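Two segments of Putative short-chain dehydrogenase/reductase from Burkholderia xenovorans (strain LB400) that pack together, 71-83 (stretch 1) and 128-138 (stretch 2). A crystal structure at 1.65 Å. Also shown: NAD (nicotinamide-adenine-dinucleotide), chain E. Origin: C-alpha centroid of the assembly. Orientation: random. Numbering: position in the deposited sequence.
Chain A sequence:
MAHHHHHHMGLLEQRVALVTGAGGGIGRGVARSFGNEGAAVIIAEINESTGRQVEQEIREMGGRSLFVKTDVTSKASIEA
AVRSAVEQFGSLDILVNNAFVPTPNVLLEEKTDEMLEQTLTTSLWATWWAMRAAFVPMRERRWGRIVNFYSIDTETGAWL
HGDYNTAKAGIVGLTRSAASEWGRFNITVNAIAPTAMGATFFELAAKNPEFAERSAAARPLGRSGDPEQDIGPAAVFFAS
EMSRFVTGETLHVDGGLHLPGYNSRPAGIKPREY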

# COMPACT_ATOMS: atom_id res chain seq x y z
N ASP A 71 8.36 -32.89 -4.93
CA ASP A 71 9.51 -32.02 -4.67
C ASP A 71 9.29 -30.76 -5.50
O ASP A 71 9.47 -30.80 -6.73
CB ASP A 71 10.81 -32.73 -5.04
CG ASP A 71 12.06 -31.88 -4.75
OD1 ASP A 71 11.94 -30.66 -4.54
OD2 ASP A 71 13.17 -32.45 -4.76
N VAL A 72 8.91 -29.66 -4.85
CA VAL A 72 8.53 -28.45 -5.57
C VAL A 72 9.74 -27.73 -6.17
O VAL A 72 9.58 -26.71 -6.85
CB VAL A 72 7.72 -27.48 -4.69
CG1 VAL A 72 6.43 -28.15 -4.19
CG2 VAL A 72 8.56 -26.95 -3.53
N THR A 73 10.95 -28.24 -5.93
CA THR A 73 12.10 -27.73 -6.67
C THR A 73 12.22 -28.36 -8.05
O THR A 73 13.10 -27.96 -8.82
CB THR A 73 13.40 -27.97 -5.89
OG1 THR A 73 13.68 -29.37 -5.80
CG2 THR A 73 13.31 -27.38 -4.48
N SER A 74 11.33 -29.29 -8.40
CA SER A 74 11.36 -29.97 -9.69
C SER A 74 10.05 -29.72 -10.43
O SER A 74 8.98 -30.13 -9.97
CB SER A 74 11.58 -31.47 -9.53
OG SER A 74 11.35 -32.13 -10.76
N LYS A 75 10.15 -29.05 -11.58
CA LYS A 75 8.99 -28.81 -12.42
C LYS A 75 8.26 -30.11 -12.75
O LYS A 75 7.02 -30.17 -12.69
CB LYS A 75 9.44 -28.10 -13.70
CG LYS A 75 8.35 -27.81 -14.69
CD LYS A 75 8.97 -27.23 -15.95
CE LYS A 75 7.93 -26.63 -16.86
NZ LYS A 75 8.61 -25.98 -18.02
N ALA A 76 9.01 -31.15 -13.11
CA ALA A 76 8.37 -32.42 -13.47
C ALA A 76 7.58 -33.00 -12.31
O ALA A 76 6.49 -33.55 -12.50
CB ALA A 76 9.42 -33.42 -13.95
N SER A 77 8.11 -32.89 -11.08
CA SER A 77 7.43 -33.46 -9.92
C SER A 77 6.12 -32.73 -9.64
O SER A 77 5.11 -33.36 -9.32
CB SER A 77 8.34 -33.39 -8.70
OG SER A 77 7.72 -33.98 -7.56
N ILE A 78 6.14 -31.40 -9.74
CA ILE A 78 4.92 -30.61 -9.58
C ILE A 78 3.90 -30.99 -10.64
O ILE A 78 2.72 -31.20 -10.35
CB ILE A 78 5.26 -29.11 -9.64
CG1 ILE A 78 6.09 -28.70 -8.43
CG2 ILE A 78 3.99 -28.31 -9.75
CD1 ILE A 78 6.67 -27.29 -8.53
N GLU A 79 4.34 -31.08 -11.90
CA GLU A 79 3.42 -31.42 -12.99
C GLU A 79 2.84 -32.81 -12.79
O GLU A 79 1.65 -33.04 -13.04
CB GLU A 79 4.14 -31.31 -14.34
CG GLU A 79 4.43 -29.88 -14.73
CD GLU A 79 5.14 -29.75 -16.06
OE1 GLU A 79 5.74 -30.74 -16.51
OE2 GLU A 79 5.12 -28.64 -16.64
N ALA A 80 3.65 -33.74 -12.29
CA ALA A 80 3.15 -35.08 -12.01
C ALA A 80 2.10 -35.06 -10.91
O ALA A 80 1.09 -35.78 -10.98
CB ALA A 80 4.33 -36.00 -11.65
N ALA A 81 2.30 -34.23 -9.88
CA ALA A 81 1.33 -34.14 -8.80
C ALA A 81 0.01 -33.55 -9.29
O ALA A 81 -1.07 -33.98 -8.85
CB ALA A 81 1.90 -33.31 -7.65
N VAL A 82 0.07 -32.56 -10.18
CA VAL A 82 -1.15 -31.99 -10.76
C VAL A 82 -1.90 -33.05 -11.57
O VAL A 82 -3.13 -33.16 -11.48
CB VAL A 82 -0.81 -30.75 -11.60
CG1 VAL A 82 -2.01 -30.32 -12.44
CG2 VAL A 82 -0.37 -29.60 -10.70
N ARG A 83 -1.18 -33.85 -12.36
CA ARG A 83 -1.84 -34.93 -13.09
C ARG A 83 -2.46 -35.94 -12.13
O ARG A 83 -3.55 -36.45 -12.39
CB ARG A 83 -0.86 -35.66 -14.02
CG ARG A 83 -0.35 -34.82 -15.19
CD ARG A 83 0.32 -35.69 -16.25
NE ARG A 83 1.50 -36.38 -15.74
CZ ARG A 83 2.72 -35.85 -15.69
NH1 ARG A 83 2.93 -34.60 -16.09
NH2 ARG A 83 3.74 -36.57 -15.21
PA NAD E . 6.94 -25.27 7.82
O1A NAD E . 8.44 -25.19 7.85
O2A NAD E . 6.33 -25.58 9.18
O5B NAD E . 6.43 -26.40 6.71
C5B NAD E . 7.07 -26.39 5.48
C4B NAD E . 6.57 -27.65 4.66
O4B NAD E . 7.07 -27.58 3.47
C3B NAD E . 7.16 -28.94 5.31
O3B NAD E . 6.17 -29.90 5.46
C2B NAD E . 8.23 -29.36 4.33
O2B NAD E . 8.53 -30.83 4.46
C1B NAD E . 7.67 -29.04 3.17
N9A NAD E . 8.66 -28.94 2.12
C8A NAD E . 9.89 -28.43 2.25
N7A NAD E . 10.48 -28.52 1.07
C5A NAD E . 9.62 -29.07 0.22
C6A NAD E . 9.76 -29.39 -1.14
N6A NAD E . 10.80 -29.26 -2.14
N1A NAD E . 8.75 -29.95 -1.78
C2A NAD E . 7.58 -30.21 -1.11
N3A NAD E . 7.44 -29.91 0.20
C4A NAD E . 8.49 -29.33 0.86
O3 NAD E . 6.37 -23.84 7.25
PN NAD E . 5.20 -22.88 7.87
O1N NAD E . 5.76 -22.13 9.07
O2N NAD E . 3.93 -23.65 8.28
O5D NAD E . 4.86 -21.76 6.69
C5D NAD E . 4.10 -22.16 5.56
C4D NAD E . 3.97 -20.97 4.55
O4D NAD E . 3.61 -19.86 5.20
C3D NAD E . 5.35 -20.69 3.95
O3D NAD E . 5.24 -20.30 2.66
C2D NAD E . 5.87 -19.52 4.81
O2D NAD E . 6.94 -18.83 4.03
C1D NAD E . 4.80 -18.79 5.02
N1N NAD E . 4.88 -17.99 6.23
C2N NAD E . 4.69 -18.56 7.45
C3N NAD E . 4.77 -17.79 8.62
C7N NAD E . 4.57 -18.41 9.98
O7N NAD E . 4.45 -17.71 10.97
N7N NAD E . 4.50 -19.81 10.12
C4N NAD E . 5.05 -16.45 8.53
C5N NAD E . 5.23 -15.88 7.32
C6N NAD E . 5.15 -16.66 6.15
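Stretch 2 128-138: WWAMRAAFVPM

Stretch 2 is helical from Trp128 to Met138, with a kink where Pro137, lacking an amide hydrogen, makes no bond to the preceding turn. It lies along the helix 75-83 of stretch 1 in the same general direction: the axes cross at -34° and approach to 9.2 Å. The register is set by four CA pairs: Lys75 CA to Trp129 CA is 5.9 Å, Ile78 CA to Ala130 CA is 6.0 Å, Glu79 CA to Ala133 CA is 5.8 Å, and Val82 CA to Ala134 CA is 6.3 Å. Such close backbones are compatible with the small alanines at three of these positions.

Trp129 is the large element of the contact, with 122 Å² covered. Its chi1 of -73° (m) and chi2 of -36° lay the indole beside the start of helix 75-83. Lys75, extended with all four chi angles t, sets CB and CG over one face of the five-membered ring of the indole, and its outer chain runs on past the rim; Lys75 CB stands 3.6 Å from the centroid of the Trp129 five-membered ring, 8° off its normal, a CH-pi contact. At the ring edge, Val72 O lies 3.8 Å from Trp129 CE3, while Ile78 CD1 is 3.8 Å from Trp129 CB. Thr73 O approaches Trp129 CZ3 obliquely at 3.5 Å.

Ile78 (chi1 m, chi2 t) points toward stretch 2, and its CG2 reaches Ala130 CB at 3.7 Å, so its two branch ends meet successive residues. One turn later, Val82, chi1 168° (t), places CG2 3.9 Å from Ala133 CB and CG1 4.5 Å from Pro137 CG. Glu79 leaves sideways with chi1 m; its CG passes 4.1 Å from Ala133 CB.

No direct hydrogen bond joins the stretches, so the evidence is for mainly apolar packing, supplemented by a water 2.8 Å from Trp129 O and 3.3 Å from Glu79 OE2. Before the helix, Ser74 OG caps it by accepting a weak bond from Ser77 N (3.3 Å).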

# COMPACT_ATOMS: atom_id res chain seq x y z
N TRP A 128 5.46 -20.55 -9.51
CA TRP A 128 5.34 -20.39 -10.96
C TRP A 128 4.99 -21.70 -11.66
O TRP A 128 4.06 -21.76 -12.46
CB TRP A 128 6.67 -19.83 -11.49
CG TRP A 128 6.92 -19.77 -12.99
CD1 TRP A 128 7.50 -20.74 -13.76
CD2 TRP A 128 6.69 -18.65 -13.86
NE1 TRP A 128 7.62 -20.30 -15.06
CE2 TRP A 128 7.13 -19.02 -15.15
CE3 TRP A 128 6.17 -17.37 -13.67
CZ2 TRP A 128 7.05 -18.16 -16.24
CZ3 TRP A 128 6.08 -16.52 -14.76
CH2 TRP A 128 6.51 -16.91 -16.03
N TRP A 129 5.75 -22.77 -11.37
CA TRP A 129 5.51 -24.05 -12.03
C TRP A 129 4.15 -24.61 -11.66
O TRP A 129 3.43 -25.14 -12.52
CB TRP A 129 6.60 -25.05 -11.65
CG TRP A 129 7.93 -24.80 -12.28
CD1 TRP A 129 8.16 -24.33 -13.54
CD2 TRP A 129 9.21 -25.00 -11.68
NE1 TRP A 129 9.53 -24.24 -13.76
CE2 TRP A 129 10.19 -24.64 -12.63
CE3 TRP A 129 9.63 -25.45 -10.42
CZ2 TRP A 129 11.55 -24.72 -12.37
CZ3 TRP A 129 10.99 -25.53 -10.16
CH2 TRP A 129 11.94 -25.17 -11.13
N ALA A 130 3.78 -24.53 -10.39
CA ALA A 130 2.51 -25.11 -9.97
C ALA A 130 1.33 -24.32 -10.53
O ALA A 130 0.34 -24.92 -10.96
CB ALA A 130 2.44 -25.19 -8.45
N MET A 131 1.42 -22.99 -10.54
CA MET A 131 0.35 -22.18 -11.12
C MET A 131 0.13 -22.51 -12.59
O MET A 131 -1.01 -22.69 -13.03
CB MET A 131 0.67 -20.69 -10.97
CG MET A 131 0.55 -20.22 -9.55
SD MET A 131 1.05 -18.50 -9.32
CE MET A 131 -0.05 -17.67 -10.43
N ARG A 132 1.21 -22.57 -13.37
CA ARG A 132 1.04 -22.85 -14.79
C ARG A 132 0.57 -24.28 -15.06
O ARG A 132 -0.14 -24.52 -16.04
CB ARG A 132 2.34 -22.52 -15.54
CG ARG A 132 2.56 -21.00 -15.63
CD ARG A 132 4.04 -20.58 -15.54
NE ARG A 132 4.91 -21.27 -16.51
CZ ARG A 132 5.11 -20.87 -17.76
NH1 ARG A 132 4.49 -19.80 -18.24
NH2 ARG A 132 5.94 -21.54 -18.54
N ALA A 133 0.92 -25.24 -14.19
CA ALA A 133 0.42 -26.61 -14.38
C ALA A 133 -1.05 -26.72 -13.99
O ALA A 133 -1.84 -27.33 -14.73
CB ALA A 133 1.27 -27.60 -13.58
N ALA A 134 -1.43 -26.15 -12.85
CA ALA A 134 -2.82 -26.19 -12.41
C ALA A 134 -3.73 -25.38 -13.33
O ALA A 134 -4.92 -25.69 -13.47
CB ALA A 134 -2.94 -25.69 -10.97
N PHE A 135 -3.18 -24.35 -13.98
CA PHE A 135 -3.92 -23.54 -14.93
C PHE A 135 -4.60 -24.37 -16.01
O PHE A 135 -5.69 -24.01 -16.47
CB PHE A 135 -2.96 -22.52 -15.55
CG PHE A 135 -3.54 -21.76 -16.71
CD1 PHE A 135 -4.41 -20.69 -16.49
CD2 PHE A 135 -3.15 -22.05 -18.01
CE1 PHE A 135 -4.91 -19.96 -17.56
CE2 PHE A 135 -3.64 -21.33 -19.08
CZ PHE A 135 -4.52 -20.29 -18.87
N VAL A 136 -3.98 -25.47 -16.45
CA VAL A 136 -4.52 -26.21 -17.59
C VAL A 136 -5.88 -26.80 -17.23
O VAL A 136 -6.87 -26.50 -17.93
CB VAL A 136 -3.53 -27.29 -18.06
CG1 VAL A 136 -4.13 -28.14 -19.18
CG2 VAL A 136 -2.22 -26.62 -18.51
N PRO A 137 -6.03 -27.61 -16.17
CA PRO A 137 -7.39 -28.08 -15.84
C PRO A 137 -8.32 -26.96 -15.38
O PRO A 137 -9.54 -27.07 -15.61
CB PRO A 137 -7.14 -29.11 -14.72
CG PRO A 137 -5.84 -28.70 -14.12
CD PRO A 137 -5.02 -28.22 -15.29
N MET A 138 -7.81 -25.91 -14.74
CA MET A 138 -8.67 -24.81 -14.30
C MET A 138 -9.25 -24.05 -15.48
O MET A 138 -10.44 -23.73 -15.50
CB MET A 138 -7.89 -23.85 -13.39
CG MET A 138 -7.52 -24.42 -12.04
SD MET A 138 -6.53 -23.22 -11.13
CE MET A 138 -6.23 -24.09 -9.60
O HOH W 1 4.75 -25.86 -14.94